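Long-range contacts in cruciferin (PDB 3KGL), which probably serves as a seed storage protein, an 11S globulin laid down as a nutrient reserve in rapeseed: residues Phe68-Glu73 with Tyr349-Glu354; Val46-Glu51 with Leu173-Val178; Ile149-Thr154 with Asn290-Ser295. One frame throughout, in Å; residues are numbered along the deposited sequence.

How the contacts relate
All three contacts reach one antiparallel sheet of the N-terminal cupin domain, where strands 43-50, 173-180, 65-71 and 153-157 lie side by side in that order. Contact 2 joins the first two of these strands. Contact 1 runs from strand 65-71 to strand 346-352 in the sheet of the C-terminal cupin domain, its centre about 10 Å from that of contact 2. Contact 3, about 11 Å from contact 1 and 16 Å from contact 2 between centres, ties the 149-154 turn to the 290-295 loop. Along the chain contact 3 is nested within contact 1, while contact 2 crosses both. Two contacts thus link the domains and one builds the N-terminal sheet that all three reach.

Contact 1: Phe68-Glu73 with Tyr349-Glu354; sequences FVAKGE and YVTDGE
Matching strands of the two cupin domains of this bicupin face each other here, each ending in a classic beta bulge, at Ala70-Lys71 and at Thr351-Asp352. Strands 68-71 and 349-352 come within 8.0 Å axis to axis, their directions 41° apart, so side chains rather than backbones make the contact. At its middle the methyl CB of Ala70 meets CG2 of Thr351 at 4.0 Å. Thr351 CG2 is anti to its own carbonyl carbon and also lies obliquely against the Phe68 ring, 4.2 Å from CE2. In the matching place on the other strand, CE2 of the Tyr349 ring comes to 4.5 Å from Ala70 CB. At the more open end Lys71, its chain bent at chi3 (86°) and chi4 (38°), curls NZ to 3.7 Å from OD1 of Asp352. This salt bridge is long, and the two side chains cross obliquely; OD2 of Asp352 also forms a salt bridge with Arg396 of its own domain, so the carboxylate is shared between the domains. The hydroxyl of Thr351 is bonded by Arg327 and that of Tyr349 by Arg47. Strand 173-180 flanks strand 65-71 through Val174 and Val176, and strand 394-401 lies beside strand 346-352, with Ile398 and Phe400 packed on the Phe68 ring.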
ATOM      1  N   PHE A  68     -22.517  -7.513  -6.811  1.00 58.69           N
ATOM      2  CA  PHE A  68     -23.722  -8.063  -6.183  1.00 25.79           C
ATOM      3  C   PHE A  68     -24.860  -8.033  -7.200  1.00 35.16           C
ATOM      4  O   PHE A  68     -24.986  -7.079  -7.965  1.00 41.39           O
ATOM      5  CB  PHE A  68     -24.091  -7.253  -4.948  1.00 26.75           C
ATOM      6  CG  PHE A  68     -25.262  -7.797  -4.180  1.00 40.24           C
ATOM      7  CD1 PHE A  68     -25.087  -8.785  -3.228  1.00 33.18           C
ATOM      8  CD2 PHE A  68     -26.540  -7.294  -4.388  1.00 60.49           C
ATOM      9  CE1 PHE A  68     -26.170  -9.268  -2.511  1.00 58.22           C
ATOM     10  CE2 PHE A  68     -27.621  -7.775  -3.684  1.00 32.96           C
ATOM     11  CZ  PHE A  68     -27.436  -8.765  -2.742  1.00 44.75           C
ATOM     12  N   VAL A  69     -25.665  -9.091  -7.235  1.00 30.66           N
ATOM     13  CA  VAL A  69     -26.812  -9.133  -8.132  1.00 42.71           C
ATOM     14  C   VAL A  69     -28.018  -8.713  -7.312  1.00 43.20           C
ATOM     15  O   VAL A  69     -28.389  -9.393  -6.359  1.00 48.27           O
ATOM     16  CB  VAL A  69     -27.034 -10.537  -8.726  1.00 32.06           C
ATOM     17  CG1 VAL A  69     -25.953 -10.877  -9.742  1.00 23.46           C
ATOM     18  CG2 VAL A  69     -27.024 -11.550  -7.630  1.00 63.40           C
ATOM     19  N   ALA A  70     -28.605  -7.574  -7.665  1.00 44.67           N
ATOM     20  CA  ALA A  70     -29.625  -6.953  -6.829  1.00 42.24           C
ATOM     21  C   ALA A  70     -31.012  -7.351  -7.281  1.00 55.73           C
ATOM     22  O   ALA A  70     -31.892  -7.585  -6.457  1.00 64.21           O
ATOM     23  CB  ALA A  70     -29.481  -5.455  -6.852  1.00 34.80           C
ATOM     24  N   LYS A  71     -31.195  -7.405  -8.597  1.00 58.18           N
ATOM     25  CA  LYS A  71     -32.454  -7.820  -9.204  1.00 58.07           C
ATOM     26  C   LYS A  71     -32.148  -8.724 -10.384  1.00 52.01           C
ATOM     27  O   LYS A  71     -31.351  -8.377 -11.250  1.00 39.25           O
ATOM     28  CB  LYS A  71     -33.272  -6.612  -9.712  1.00 22.50           C
ATOM     29  CG  LYS A  71     -33.158  -5.330  -8.890  1.00101.63           C
ATOM     30  CD  LYS A  71     -34.336  -4.364  -9.116  1.00 36.86           C
ATOM     31  CE  LYS A  71     -35.500  -4.714  -8.190  1.00 95.06           C
ATOM     32  NZ  LYS A  71     -35.046  -5.143  -6.818  1.00 53.20           N
ATOM     33  N   GLY A  72     -32.779  -9.885 -10.432  1.00 37.41           N
ATOM     34  CA  GLY A  72     -32.767 -10.636 -11.664  1.00 31.40           C
ATOM     35  C   GLY A  72     -32.016 -11.932 -11.570  1.00 44.52           C
ATOM     36  O   GLY A  72     -31.732 -12.426 -10.480  1.00 44.57           O
ATOM     37  N   GLU A  73     -31.691 -12.474 -12.737  1.00 39.17           N
ATOM     38  CA  GLU A  73     -31.119 -13.800 -12.843  1.00 40.68           C
ATOM     39  C   GLU A  73     -30.425 -13.859 -14.197  1.00 44.44           C
ATOM     40  O   GLU A  73     -30.839 -13.177 -15.132  1.00 60.18           O
ATOM     41  CB  GLU A  73     -32.242 -14.841 -12.760  1.00 42.76           C
ATOM     42  CG  GLU A  73     -31.871 -16.168 -12.097  1.00 91.70           C
ATOM     43  CD  GLU A  73     -33.091 -16.924 -11.557  1.00123.96           C
ATOM     44  OE1 GLU A  73     -32.983 -18.151 -11.306  1.00 77.75           O
ATOM     45  OE2 GLU A  73     -34.156 -16.289 -11.376  1.00 98.66           O
ATOM     46  N   TYR A 349     -25.493   0.386  -0.229  1.00 21.75           N
ATOM     47  CA  TYR A 349     -26.446   0.455  -1.326  1.00 49.11           C
ATOM     48  C   TYR A 349     -27.768  -0.146  -0.878  1.00 67.87           C
ATOM     49  O   TYR A 349     -27.801  -1.238  -0.303  1.00 50.44           O
ATOM     50  CB  TYR A 349     -25.880  -0.269  -2.553  1.00 49.62           C
ATOM     51  CG  TYR A 349     -26.756  -0.310  -3.787  1.00 16.03           C
ATOM     52  CD1 TYR A 349     -26.751   0.725  -4.711  1.00 18.10           C
ATOM     53  CD2 TYR A 349     -27.553  -1.420  -4.052  1.00 37.61           C
ATOM     54  CE1 TYR A 349     -27.547   0.672  -5.858  1.00 19.95           C
ATOM     55  CE2 TYR A 349     -28.347  -1.487  -5.187  1.00 33.75           C
ATOM     56  CZ  TYR A 349     -28.338  -0.443  -6.089  1.00 44.04           C
ATOM     57  OH  TYR A 349     -29.128  -0.533  -7.212  1.00 43.47           O
ATOM     58  N   VAL A 350     -28.852   0.589  -1.116  1.00 35.55           N
ATOM     59  CA  VAL A 350     -30.183   0.109  -0.800  1.00 23.00           C
ATOM     60  C   VAL A 350     -30.706  -0.669  -2.003  1.00 47.77           C
ATOM     61  O   VAL A 350     -30.686  -0.166  -3.123  1.00 34.51           O
ATOM     62  CB  VAL A 350     -31.109   1.289  -0.498  1.00 49.72           C
ATOM     63  CG1 VAL A 350     -32.521   0.809  -0.144  1.00 33.60           C
ATOM     64  CG2 VAL A 350     -30.522   2.107   0.615  1.00 29.49           C
ATOM     65  N   THR A 351     -31.145  -1.905  -1.787  1.00 43.66           N
ATOM     66  CA  THR A 351     -31.701  -2.689  -2.884  1.00 28.72           C
ATOM     67  C   THR A 351     -33.216  -2.728  -2.796  1.00 42.66           C
ATOM     68  O   THR A 351     -33.884  -3.048  -3.772  1.00 61.90           O
ATOM     69  CB  THR A 351     -31.142  -4.138  -2.939  1.00 52.65           C
ATOM     70  OG1 THR A 351     -31.490  -4.856  -1.748  1.00 43.13           O
ATOM     71  CG2 THR A 351     -29.642  -4.127  -3.100  1.00 28.80           C
ATOM     72  N   ASP A 352     -33.757  -2.380  -1.630  1.00 46.95           N
ATOM     73  CA  ASP A 352     -35.187  -2.511  -1.390  1.00 34.21           C
ATOM     74  C   ASP A 352     -35.670  -1.652  -0.231  1.00 47.38           C
ATOM     75  O   ASP A 352     -35.199  -1.785   0.900  1.00 35.32           O
ATOM     76  CB  ASP A 352     -35.534  -3.972  -1.104  1.00 62.55           C
ATOM     77  CG  ASP A 352     -35.375  -4.860  -2.320  1.00 82.87           C
ATOM     78  OD1 ASP A 352     -36.107  -4.609  -3.306  1.00 47.64           O
ATOM     79  OD2 ASP A 352     -34.530  -5.799  -2.286  1.00 51.29           O
ATOM     80  N   GLY A 353     -36.624  -0.774  -0.511  1.00 31.45           N
ATOM     81  CA  GLY A 353     -37.240  -0.003   0.545  1.00 19.55           C
ATOM     82  C   GLY A 353     -36.447   1.175   1.078  1.00 43.77           C
ATOM     83  O   GLY A 353     -35.581   1.747   0.410  1.00 37.76           O
ATOM     84  N   GLU A 354     -36.757   1.539   2.310  1.00 20.85           N
ATOM     85  CA  GLU A 354     -36.318   2.802   2.851  1.00 13.38           C
ATOM     86  C   GLU A 354     -35.925   2.636   4.305  1.00 35.07           C
ATOM     87  O   GLU A 354     -36.489   1.816   5.025  1.00 26.48           O
ATOM     88  CB  GLU A 354     -37.459   3.826   2.777  1.00 35.02           C
ATOM     89  CG  GLU A 354     -37.942   4.182   1.385  1.00 61.29           C
ATOM     90  CD  GLU A 354     -38.216   5.677   1.231  1.00119.43           C
ATOM     91  OE1 GLU A 354     -38.563   6.118   0.107  1.00113.79           O
ATOM     92  OE2 GLU A 354     -38.071   6.413   2.235  1.00 45.10           O
TER

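Contact 2: Val46-Glu51 with Leu173-Val178; sequences VRYIIE and LVIVSV
Val46 and Ser177 begin a run of paired backbone bonds by which strand 46-50 lies antiparallel to strand 173-178, axes 4.7 Å apart. Val46 N gives its proton to Ser177 O at 3.0 Å, and Ser177 N returns one to Val46 O. Tyr48 N reaches Ile175 O at 2.7 Å; the return bond, from Ile175 N to Tyr48 O, is weak. Ile50 and Leu173 close the series, with Ile50 N on Leu173 O at 163° at the hydrogen and Leu173 N on Ile50 O. Backbone groups of Arg47 and Ile49 turn outward to strand 26-30, where they bond Glu29 and Arg27, and those of Val174 bond Ala70 and Lys71.

On one face CD1 of Ile50 touches CD1 of Ile175 at 3.6 Å and CD2 of Leu173 at 3.9 Å, while CD2 of Tyr48 lies 4.1 Å from Ile175 CB; Phe165 touches Tyr48, Ile50 and Ile175. Tyr48 OH hydrogen-bonds O1 of a bound glycerol, probably from the crystallisation liquor, and, weakly, Lys65 NZ. Val46 CG1 packs on CB of Ser177; OG of that serine bonds OG of Ser67. On the other face CG of Arg47, anti to the backbone N (chi1 171°), lies 4.0 Å from Val174 CG1, and its CB packs on Val176 CG2. The guanidinium beyond is held by a salt bridge to Glu29, besides its bond to Tyr349. Both faces pack mainly through carbon, with the polar ends satisfied outside the strand pair.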
ATOM      1  N   VAL A  46     -20.740   1.248  -9.555  1.00 26.89           N
ATOM      2  CA  VAL A  46     -21.370   1.178 -10.870  1.00 36.18           C
ATOM      3  C   VAL A  46     -22.508   0.194 -10.819  1.00 18.05           C
ATOM      4  O   VAL A  46     -22.491  -0.734 -10.021  1.00 48.96           O
ATOM      5  CB  VAL A  46     -20.385   0.722 -11.969  1.00 32.48           C
ATOM      6  CG1 VAL A  46     -19.759  -0.597 -11.592  1.00 33.24           C
ATOM      7  CG2 VAL A  46     -21.089   0.610 -13.316  1.00 18.24           C
ATOM      8  N   ARG A  47     -23.510   0.399 -11.664  1.00 32.47           N
ATOM      9  CA  ARG A  47     -24.629  -0.523 -11.735  1.00 20.32           C
ATOM     10  C   ARG A  47     -24.823  -0.886 -13.177  1.00 26.07           C
ATOM     11  O   ARG A  47     -24.993  -0.011 -14.008  1.00 32.19           O
ATOM     12  CB  ARG A  47     -25.908   0.121 -11.215  1.00 32.65           C
ATOM     13  CG  ARG A  47     -27.137  -0.720 -11.460  1.00 31.88           C
ATOM     14  CD  ARG A  47     -28.398   0.124 -11.533  1.00 36.09           C
ATOM     15  NE  ARG A  47     -28.845   0.555 -10.221  1.00 14.06           N
ATOM     16  CZ  ARG A  47     -28.987   1.820  -9.854  1.00 27.37           C
ATOM     17  NH1 ARG A  47     -28.733   2.804 -10.702  1.00 16.67           N
ATOM     18  NH2 ARG A  47     -29.395   2.097  -8.626  1.00 34.63           N
ATOM     19  N   TYR A  48     -24.765  -2.176 -13.480  1.00 35.74           N
ATOM     20  CA  TYR A  48     -25.161  -2.657 -14.789  1.00 32.04           C
ATOM     21  C   TYR A  48     -26.655  -2.869 -14.732  1.00 28.15           C
ATOM     22  O   TYR A  48     -27.138  -3.548 -13.822  1.00 50.85           O
ATOM     23  CB  TYR A  48     -24.519  -4.006 -15.095  1.00 25.65           C
ATOM     24  CG  TYR A  48     -23.011  -4.033 -15.093  1.00 34.35           C
ATOM     25  CD1 TYR A  48     -22.270  -2.904 -15.415  1.00 37.71           C
ATOM     26  CD2 TYR A  48     -22.329  -5.208 -14.807  1.00 16.91           C
ATOM     27  CE1 TYR A  48     -20.888  -2.936 -15.428  1.00 34.65           C
ATOM     28  CE2 TYR A  48     -20.957  -5.250 -14.820  1.00 61.24           C
ATOM     29  CZ  TYR A  48     -20.236  -4.116 -15.132  1.00 56.58           C
ATOM     30  OH  TYR A  48     -18.862  -4.170 -15.145  1.00 35.47           O
ATOM     31  N   ILE A  49     -27.395  -2.299 -15.683  1.00 32.85           N
ATOM     32  CA  ILE A  49     -28.808  -2.669 -15.841  1.00 45.18           C
ATOM     33  C   ILE A  49     -29.085  -3.358 -17.164  1.00 36.08           C
ATOM     34  O   ILE A  49     -29.284  -2.685 -18.180  1.00 31.51           O
ATOM     35  CB  ILE A  49     -29.757  -1.486 -15.767  1.00 15.81           C
ATOM     36  CG1 ILE A  49     -29.322  -0.505 -14.682  1.00 27.00           C
ATOM     37  CG2 ILE A  49     -31.112  -2.009 -15.486  1.00  8.62           C
ATOM     38  CD1 ILE A  49     -30.426   0.405 -14.206  1.00 50.05           C
ATOM     39  N   ILE A  50     -29.121  -4.692 -17.140  1.00 17.98           N
ATOM     40  CA  ILE A  50     -29.147  -5.481 -18.372  1.00 38.64           C
ATOM     41  C   ILE A  50     -30.545  -5.977 -18.749  1.00 48.58           C
ATOM     42  O   ILE A  50     -31.215  -6.647 -17.959  1.00 31.81           O
ATOM     43  CB  ILE A  50     -28.162  -6.664 -18.314  1.00 28.71           C
ATOM     44  CG1 ILE A  50     -26.803  -6.188 -17.802  1.00 26.43           C
ATOM     45  CG2 ILE A  50     -28.015  -7.276 -19.693  1.00 36.82           C
ATOM     46  CD1 ILE A  50     -25.977  -7.275 -17.189  1.00 24.27           C
ATOM     47  N   GLU A  51     -30.969  -5.643 -19.968  1.00 35.52           N
ATOM     48  CA  GLU A  51     -32.309  -5.973 -20.447  1.00 45.51           C
ATOM     49  C   GLU A  51     -32.394  -7.435 -20.838  1.00 46.09           C
ATOM     50  O   GLU A  51     -31.479  -8.199 -20.564  1.00 80.24           O
ATOM     51  CB  GLU A  51     -32.697  -5.083 -21.631  1.00 52.31           C
ATOM     52  CG  GLU A  51     -33.055  -3.654 -21.252  1.00 38.42           C
ATOM     53  CD  GLU A  51     -34.165  -3.581 -20.200  1.00118.42           C
ATOM     54  OE1 GLU A  51     -34.740  -4.641 -19.847  1.00 79.05           O
ATOM     55  OE2 GLU A  51     -34.465  -2.458 -19.728  1.00 90.49           O
ATOM     56  N   LEU A 173     -31.946  -7.807 -15.396  1.00 38.14           N
ATOM     57  CA  LEU A 173     -30.894  -8.272 -14.504  1.00 35.35           C
ATOM     58  C   LEU A 173     -30.065  -7.084 -14.043  1.00 49.46           C
ATOM     59  O   LEU A 173     -29.530  -6.335 -14.866  1.00 42.44           O
ATOM     60  CB  LEU A 173     -29.998  -9.268 -15.236  1.00 49.91           C
ATOM     61  CG  LEU A 173     -28.659  -9.595 -14.588  1.00 35.67           C
ATOM     62  CD1 LEU A 173     -28.849 -10.412 -13.319  1.00 17.77           C
ATOM     63  CD2 LEU A 173     -27.818 -10.321 -15.596  1.00 37.65           C
ATOM     64  N   VAL A 174     -29.960  -6.904 -12.730  1.00 37.43           N
ATOM     65  CA  VAL A 174     -29.264  -5.747 -12.186  1.00 27.27           C
ATOM     66  C   VAL A 174     -28.070  -6.188 -11.369  1.00 32.90           C
ATOM     67  O   VAL A 174     -28.223  -6.749 -10.290  1.00 46.34           O
ATOM     68  CB  VAL A 174     -30.183  -4.878 -11.295  1.00 23.75           C
ATOM     69  CG1 VAL A 174     -29.366  -3.858 -10.561  1.00 33.72           C
ATOM     70  CG2 VAL A 174     -31.232  -4.179 -12.125  1.00 19.70           C
ATOM     71  N   ILE A 175     -26.875  -5.947 -11.892  1.00 34.46           N
ATOM     72  CA  ILE A 175     -25.682  -6.158 -11.098  1.00 36.55           C
ATOM     73  C   ILE A 175     -25.184  -4.799 -10.590  1.00 63.82           C
ATOM     74  O   ILE A 175     -25.227  -3.797 -11.310  1.00 19.25           O
ATOM     75  CB  ILE A 175     -24.548  -6.936 -11.852  1.00 50.28           C
ATOM     76  CG1 ILE A 175     -25.032  -8.294 -12.362  1.00 49.23           C
ATOM     77  CG2 ILE A 175     -23.372  -7.193 -10.921  1.00 49.69           C
ATOM     78  CD1 ILE A 175     -25.355  -8.324 -13.834  1.00 68.03           C
ATOM     79  N   VAL A 176     -24.741  -4.788  -9.334  1.00 37.55           N
ATOM     80  CA  VAL A 176     -24.164  -3.622  -8.691  1.00 15.28           C
ATOM     81  C   VAL A 176     -22.726  -3.966  -8.250  1.00 43.98           C
ATOM     82  O   VAL A 176     -22.484  -5.074  -7.766  1.00 40.70           O
ATOM     83  CB  VAL A 176     -25.070  -3.199  -7.529  1.00 24.79           C
ATOM     84  CG1 VAL A 176     -24.295  -3.029  -6.236  1.00 35.57           C
ATOM     85  CG2 VAL A 176     -25.848  -1.943  -7.913  1.00 36.26           C
ATOM     86  N   SER A 177     -21.775  -3.045  -8.455  1.00 23.09           N
ATOM     87  CA  SER A 177     -20.335  -3.344  -8.313  1.00 23.03           C
ATOM     88  C   SER A 177     -19.535  -2.244  -7.618  1.00 42.72           C
ATOM     89  O   SER A 177     -19.692  -1.068  -7.942  1.00 48.67           O
ATOM     90  CB  SER A 177     -19.677  -3.576  -9.686  1.00 23.36           C
ATOM     91  OG  SER A 177     -20.103  -4.770 -10.317  1.00 38.60           O
ATOM     92  N   VAL A 178     -18.655  -2.622  -6.691  1.00 29.21           N
ATOM     93  CA  VAL A 178     -17.676  -1.671  -6.162  1.00 34.31           C
ATOM     94  C   VAL A 178     -16.327  -1.881  -6.843  1.00 44.89           C
ATOM     95  O   VAL A 178     -15.935  -3.009  -7.125  1.00 53.66           O
ATOM     96  CB  VAL A 178     -17.495  -1.771  -4.622  1.00 32.75           C
ATOM     97  CG1 VAL A 178     -16.833  -3.062  -4.253  1.00 32.67           C
ATOM     98  CG2 VAL A 178     -16.656  -0.599  -4.099  1.00 17.97           C
TER

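Contact 3: Ile149-Thr154 with Asn290-Ser295; sequences IRTGDT and NLDDPS
Asn290 lays its carboxamide over one face of the Arg150 guanidinium, the two planes 8° apart and stacked, with ND2 over the centre of the group and 3.3 Å from CZ. The side chains cross at about a right angle. The same ND2 spends both protons on the 149-154 segment: one goes to Thr151 O at 3.0 Å, the other to Asp153 OD1 at 3.1 Å. Both acceptors lie close to the amide plane, although ND2 stands above the Asp153 carboxylate plane, which is nearly perpendicular to the amide. Asn290 CG is anti to the backbone N (chi1 -168°), which sends it toward the type II turn from Arg150 to Asp153. An alanine here would probably leave Thr151 O and Asp153 OD1 without this donor and the Arg150 guanidinium without its stacked partner.

Next along, Leu291 N gives a nearly straight bond to Gly152 O, 2.9 Å long with 171° at the hydrogen. Gly152 has no room for a side chain: a CB would clash with Asp292 OD2 and Asn290 ND2. OD2 of Asp292 instead rests 3.4 Å from Gly152 CA and beside CG2 of Thr151. The carboxylate of Asp292 forms a salt bridge with Arg327, and Thr151 OG1 bonds Gly72 O. Arg150 N bonds Asp153 OD2, 2.7 Å away, so that carboxylate both braces the turn and receives Asn290. One amide thus binds the turn, by two hydrogen bonds and a stack, to the segment between strands 288-290 and 297-301, which leads on into the C-terminal sheet.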
ATOM      1  N   ILE A 149     -26.312 -17.160 -12.255  1.00 32.55           N
ATOM      2  CA  ILE A 149     -26.403 -16.213 -11.153  1.00 35.39           C
ATOM      3  C   ILE A 149     -27.849 -15.804 -10.900  1.00 61.12           C
ATOM      4  O   ILE A 149     -28.646 -15.669 -11.836  1.00 26.42           O
ATOM      5  CB  ILE A 149     -25.552 -14.959 -11.410  1.00 65.01           C
ATOM      6  CG1 ILE A 149     -25.870 -14.372 -12.785  1.00 37.85           C
ATOM      7  CG2 ILE A 149     -24.081 -15.292 -11.317  1.00 25.94           C
ATOM      8  CD1 ILE A 149     -25.224 -13.044 -13.030  1.00 38.30           C
ATOM      9  N   ARG A 150     -28.175 -15.629  -9.623  1.00 52.78           N
ATOM     10  CA  ARG A 150     -29.508 -15.223  -9.191  1.00 57.94           C
ATOM     11  C   ARG A 150     -29.332 -14.152  -8.144  1.00 44.20           C
ATOM     12  O   ARG A 150     -28.231 -13.954  -7.649  1.00 34.33           O
ATOM     13  CB  ARG A 150     -30.275 -16.403  -8.577  1.00 75.83           C
ATOM     14  CG  ARG A 150     -29.445 -17.256  -7.626  1.00 25.81           C
ATOM     15  CD  ARG A 150     -30.244 -17.747  -6.426  1.00 36.11           C
ATOM     16  NE  ARG A 150     -29.403 -18.582  -5.570  1.00 33.47           N
ATOM     17  CZ  ARG A 150     -29.563 -18.736  -4.259  1.00 58.68           C
ATOM     18  NH1 ARG A 150     -30.555 -18.115  -3.623  1.00 27.60           N
ATOM     19  NH2 ARG A 150     -28.712 -19.504  -3.575  1.00 48.66           N
ATOM     20  N   THR A 151     -30.421 -13.487  -7.780  1.00 45.14           N
ATOM     21  CA  THR A 151     -30.357 -12.400  -6.811  1.00 30.63           C
ATOM     22  C   THR A 151     -29.686 -12.819  -5.500  1.00 42.91           C
ATOM     23  O   THR A 151     -29.972 -13.882  -4.952  1.00 53.68           O
ATOM     24  CB  THR A 151     -31.745 -11.794  -6.571  1.00 25.33           C
ATOM     25  OG1 THR A 151     -32.151 -11.077  -7.749  1.00 64.42           O
ATOM     26  CG2 THR A 151     -31.725 -10.845  -5.392  1.00 28.28           C
ATOM     27  N   GLY A 152     -28.765 -11.988  -5.024  1.00 33.47           N
ATOM     28  CA  GLY A 152     -28.068 -12.252  -3.782  1.00 26.51           C
ATOM     29  C   GLY A 152     -26.670 -12.811  -3.971  1.00 46.80           C
ATOM     30  O   GLY A 152     -25.861 -12.820  -3.037  1.00 33.40           O
ATOM     31  N   ASP A 153     -26.378 -13.296  -5.171  1.00 25.78           N
ATOM     32  CA  ASP A 153     -25.038 -13.784  -5.454  1.00 28.49           C
ATOM     33  C   ASP A 153     -24.048 -12.639  -5.273  1.00 43.83           C
ATOM     34  O   ASP A 153     -24.298 -11.513  -5.686  1.00 28.58           O
ATOM     35  CB  ASP A 153     -24.926 -14.347  -6.878  1.00 32.97           C
ATOM     36  CG  ASP A 153     -25.573 -15.716  -7.037  1.00 54.84           C
ATOM     37  OD1 ASP A 153     -25.673 -16.467  -6.039  1.00 55.57           O
ATOM     38  OD2 ASP A 153     -25.974 -16.041  -8.178  1.00 33.30           O
ATOM     39  N   THR A 154     -22.918 -12.937  -4.648  1.00 44.41           N
ATOM     40  CA  THR A 154     -21.857 -11.967  -4.495  1.00 23.50           C
ATOM     41  C   THR A 154     -20.601 -12.488  -5.193  1.00 39.21           C
ATOM     42  O   THR A 154     -20.048 -13.512  -4.803  1.00 51.36           O
ATOM     43  CB  THR A 154     -21.599 -11.693  -3.017  1.00 43.82           C
ATOM     44  OG1 THR A 154     -22.858 -11.519  -2.353  1.00 39.80           O
ATOM     45  CG2 THR A 154     -20.747 -10.432  -2.840  1.00 29.28           C
ATOM     46  N   ASN A 290     -23.793 -16.730  -2.157  1.00 49.98           N
ATOM     47  CA  ASN A 290     -25.096 -16.069  -2.028  1.00 37.44           C
ATOM     48  C   ASN A 290     -25.418 -15.545  -0.627  1.00 60.07           C
ATOM     49  O   ASN A 290     -25.515 -16.311   0.336  1.00 50.13           O
ATOM     50  CB  ASN A 290     -26.234 -16.948  -2.560  1.00 43.87           C
ATOM     51  CG  ASN A 290     -27.537 -16.184  -2.694  1.00 64.70           C
ATOM     52  OD1 ASN A 290     -28.195 -15.880  -1.694  1.00 41.33           O
ATOM     53  ND2 ASN A 290     -27.916 -15.860  -3.937  1.00 27.04           N
ATOM     54  N   LEU A 291     -25.593 -14.229  -0.535  1.00 68.83           N
ATOM     55  CA  LEU A 291     -25.768 -13.551   0.741  1.00 37.78           C
ATOM     56  C   LEU A 291     -27.225 -13.491   1.176  1.00 61.13           C
ATOM     57  O   LEU A 291     -27.517 -13.147   2.322  1.00 47.40           O
ATOM     58  CB  LEU A 291     -25.178 -12.143   0.673  1.00 55.11           C
ATOM     59  CG  LEU A 291     -23.663 -12.098   0.786  1.00 31.01           C
ATOM     60  CD1 LEU A 291     -23.190 -10.669   0.866  1.00 13.08           C
ATOM     61  CD2 LEU A 291     -23.249 -12.888   2.009  1.00 33.72           C
ATOM     62  N   ASP A 292     -28.138 -13.824   0.265  1.00 50.38           N
ATOM     63  CA  ASP A 292     -29.556 -13.940   0.611  1.00 48.52           C
ATOM     64  C   ASP A 292     -29.877 -15.278   1.292  1.00 77.23           C
ATOM     65  O   ASP A 292     -31.041 -15.623   1.491  1.00 49.76           O
ATOM     66  CB  ASP A 292     -30.427 -13.751  -0.626  1.00 48.16           C
ATOM     67  CG  ASP A 292     -30.638 -12.294  -0.965  1.00 64.37           C
ATOM     68  OD1 ASP A 292     -30.383 -11.444  -0.083  1.00 54.21           O
ATOM     69  OD2 ASP A 292     -31.060 -12.002  -2.107  1.00 52.59           O
ATOM     70  N   ASP A 293     -28.824 -16.013   1.651  1.00101.92           N
ATOM     71  CA  ASP A 293     -28.934 -17.292   2.345  1.00 44.60           C
ATOM     72  C   ASP A 293     -28.727 -17.103   3.847  1.00 95.92           C
ATOM     73  O   ASP A 293     -27.586 -16.992   4.314  1.00102.87           O
ATOM     74  CB  ASP A 293     -27.885 -18.268   1.805  1.00 83.83           C
ATOM     75  CG  ASP A 293     -28.282 -19.720   1.987  1.00 97.59           C
ATOM     76  OD1 ASP A 293     -28.883 -20.060   3.038  1.00 53.73           O
ATOM     77  OD2 ASP A 293     -27.983 -20.519   1.069  1.00 73.36           O
ATOM     78  N   PRO A 294     -29.837 -17.053   4.603  1.00 74.92           N
ATOM     79  CA  PRO A 294     -29.903 -16.864   6.061  1.00 92.89           C
ATOM     80  C   PRO A 294     -29.282 -17.990   6.899  1.00 80.72           C
ATOM     81  O   PRO A 294     -29.054 -17.788   8.091  1.00 42.93           O
ATOM     82  CB  PRO A 294     -31.407 -16.792   6.331  1.00 46.76           C
ATOM     83  CG  PRO A 294     -31.997 -16.358   5.058  1.00 47.69           C
ATOM     84  CD  PRO A 294     -31.173 -17.006   3.995  1.00 37.31           C
ATOM     85  N   SER A 295     -29.031 -19.149   6.298  1.00 70.38           N
ATOM     86  CA  SER A 295     -28.380 -20.243   7.004  1.00 52.73           C
ATOM     87  C   SER A 295     -26.907 -19.907   7.196  1.00106.45           C
ATOM     88  O   SER A 295     -26.201 -20.568   7.956  1.00 88.33           O
ATOM     89  CB  SER A 295     -28.525 -21.549   6.226  1.00 81.99           C
ATOM     90  OG  SER A 295     -29.886 -21.937   6.133  1.00103.99           O
TER